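Local structure of putative periplasmic protein (Wolinella succinogenes, 3KN3) at residues F86-N91 / I191-D196. The protein is a putative periplasmic substrate-binding protein that binds glutathione and is probably related to the tungstate-binding components of ABC transporters. Numbering follows the deposited sequence.
Sequences FVIIGN and IVLEGD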
loop_
_atom_site.group_PDB
_atom_site.type_symbol
_atom_site.label_atom_id
_atom_site.label_comp_id
_atom_site.label_asym_id
_atom_site.label_seq_id
_atom_site.Cartn_x
_atom_site.Cartn_y
_atom_site.Cartn_z
ATOM N N PHE A 86 -6.465 0.788 -2.470
ATOM C CA PHE A 86 -7.384 1.305 -1.461
ATOM C C PHE A 86 -8.807 1.517 -2.004
ATOM O O PHE A 86 -9.004 1.914 -3.156
ATOM C CB PHE A 86 -6.861 2.621 -0.882
ATOM C CG PHE A 86 -5.506 2.511 -0.236
ATOM C CD1 PHE A 86 -4.353 2.835 -0.945
ATOM C CD2 PHE A 86 -5.383 2.094 1.087
ATOM C CE1 PHE A 86 -3.099 2.750 -0.347
ATOM C CE2 PHE A 86 -4.134 1.997 1.686
ATOM C CZ PHE A 86 -2.988 2.326 0.967
ATOM N N VAL A 87 -9.797 1.272 -1.153
ATOM C CA VAL A 87 -11.184 1.485 -1.518
ATOM C C VAL A 87 -11.933 2.284 -0.452
ATOM O O VAL A 87 -11.513 2.357 0.697
ATOM C CB VAL A 87 -11.898 0.153 -1.791
ATOM C CG1 VAL A 87 -11.259 -0.543 -3.000
ATOM C CG2 VAL A 87 -11.854 -0.752 -0.556
ATOM N N ILE A 88 -13.033 2.907 -0.851
ATOM C CA ILE A 88 -13.865 3.646 0.079
ATOM C C ILE A 88 -15.062 2.757 0.398
ATOM O O ILE A 88 -15.689 2.214 -0.507
ATOM C CB ILE A 88 -14.332 5.012 -0.506
ATOM C CG1 ILE A 88 -13.244 6.077 -0.374
ATOM C CG2 ILE A 88 -15.528 5.527 0.253
ATOM C CD1 ILE A 88 -12.063 5.852 -1.206
ATOM N N ILE A 89 -15.357 2.583 1.681
ATOM C CA ILE A 89 -16.445 1.700 2.097
ATOM C C ILE A 89 -17.437 2.409 3.012
ATOM O O ILE A 89 -17.125 3.440 3.610
ATOM C CB ILE A 89 -15.923 0.433 2.800
ATOM C CG1 ILE A 89 -15.323 0.773 4.163
ATOM C CG2 ILE A 89 -14.900 -0.277 1.923
ATOM C CD1 ILE A 89 -14.876 -0.453 4.955
ATOM N N GLY A 90 -18.639 1.850 3.087
ATOM C CA GLY A 90 -19.734 2.398 3.854
ATOM C C GLY A 90 -20.925 1.476 3.674
ATOM O O GLY A 90 -20.845 0.512 2.918
ATOM N N ASN A 91 -22.034 1.747 4.348
ATOM C CA ASN A 91 -23.133 0.801 4.265
ATOM C C ASN A 91 -23.775 0.879 2.884
ATOM O O ASN A 91 -23.482 1.799 2.123
ATOM C CB ASN A 91 -24.122 0.929 5.442
ATOM C CG ASN A 91 -24.980 2.158 5.360
ATOM O OD1 ASN A 91 -25.682 2.365 4.375
ATOM N ND2 ASN A 91 -24.949 2.981 6.413
ATOM N N ILE A 191 -18.030 -2.000 -0.571
ATOM C CA ILE A 191 -17.241 -1.085 -1.400
ATOM C C ILE A 191 -18.156 -0.118 -2.109
ATOM O O ILE A 191 -19.115 -0.511 -2.781
ATOM C CB ILE A 191 -16.383 -1.772 -2.460
ATOM C CG1 ILE A 191 -15.275 -2.590 -1.803
ATOM C CG2 ILE A 191 -15.764 -0.717 -3.394
ATOM C CD1 ILE A 191 -14.358 -3.234 -2.797
ATOM N N VAL A 192 -17.820 1.153 -1.975
ATOM C CA VAL A 192 -18.713 2.239 -2.321
ATOM C C VAL A 192 -17.998 3.114 -3.344
ATOM O O VAL A 192 -18.607 3.939 -4.010
ATOM C CB VAL A 192 -19.091 3.016 -1.021
ATOM C CG1 VAL A 192 -18.850 4.500 -1.150
ATOM C CG2 VAL A 192 -20.521 2.693 -0.591
ATOM N N LEU A 193 -16.694 2.890 -3.491
ATOM C CA LEU A 193 -15.914 3.622 -4.474
ATOM C C LEU A 193 -14.528 2.997 -4.672
ATOM O O LEU A 193 -13.823 2.736 -3.705
ATOM C CB LEU A 193 -15.803 5.082 -4.042
ATOM C CG LEU A 193 -15.404 6.104 -5.100
ATOM C CD1 LEU A 193 -15.845 7.484 -4.680
ATOM C CD2 LEU A 193 -13.911 6.053 -5.294
ATOM N N GLU A 194 -14.141 2.762 -5.927
ATOM C CA GLU A 194 -12.877 2.094 -6.237
ATOM C C GLU A 194 -12.403 2.404 -7.661
ATOM O O GLU A 194 -13.170 2.878 -8.482
ATOM C CB GLU A 194 -13.031 0.579 -6.053
ATOM C CG GLU A 194 -14.110 -0.048 -6.946
ATOM C CD GLU A 194 -14.244 -1.572 -6.785
ATOM O OE1 GLU A 194 -15.381 -2.082 -6.884
ATOM O OE2 GLU A 194 -13.229 -2.264 -6.567
ATOM N N GLY A 195 -11.131 2.144 -7.945
ATOM C CA GLY A 195 -10.612 2.231 -9.303
ATOM C C GLY A 195 -9.886 3.512 -9.665
ATOM O O GLY A 195 -8.963 3.507 -10.466
ATOM N N ASP A 196 -10.314 4.622 -9.088
ATOM C CA ASP A 196 -9.648 5.894 -9.318
ATOM C C ASP A 196 -8.114 5.708 -9.163
ATOM O O ASP A 196 -7.659 5.005 -8.261
ATOM C CB ASP A 196 -10.230 6.922 -8.341
ATOM C CG ASP A 196 -10.035 8.357 -8.800
ATOM O OD1 ASP A 196 -8.883 8.736 -9.125
ATOM O OD2 ASP A 196 -11.032 9.117 -8.818
HETATM O O HOH W 1 -9.320 1.370 -5.817
#
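Val87 lays its two methyls over Ile191 and Glu194: CG1 sits 3.7 Å from Glu194 CB, those two side chains running alongside and pointing the same way, while the Val87 and Ile191 side chains cross at about a right angle, with Val87 CG2 4.1 Å from Ile191 CG1. With Ile191 CG1 anti to its own carbonyl carbon (chi1 -67°) and the chain extended beyond, CD1 reaches both valine methyls. Ile89 joins this face through CG2, and Arg173 and Phe176 of helix 173-182 pack over it; Arg173 also forms a salt bridge with Glu194 OE2. An alanine in place of Val87 would probably open a gap beside Ile191 CD1 and leave Glu194 CB without the methyl it packs on. On the other face Ile88 meets two consecutive residues, its CB 3.8 Å from Leu193 CB and its CG2 3.7 Å from Val192 CG1, with helix 103-113 packed against Ile88 and Leu193. The backbone explains the doubling: Ile88 O accepts a good bond from Val192 N (2.8 Å) and a weak, bent one from Leu193 N (N-H...O angle 131°), whereas Ile88 N points almost straight at Leu193 O (N-H...O angle 178°), in the plane of that carbonyl. Farther along, where the two chains diverge, a water donates to Phe86 O and accepts from Gly195 N. Val192 and Leu193 opposite Ile88 thus make a classic beta bulge, which joins edge strand 190-193 antiparallel to strand 86-90 in a five-stranded sheet sandwiched between helices, as in one lobe of a periplasmic binding protein.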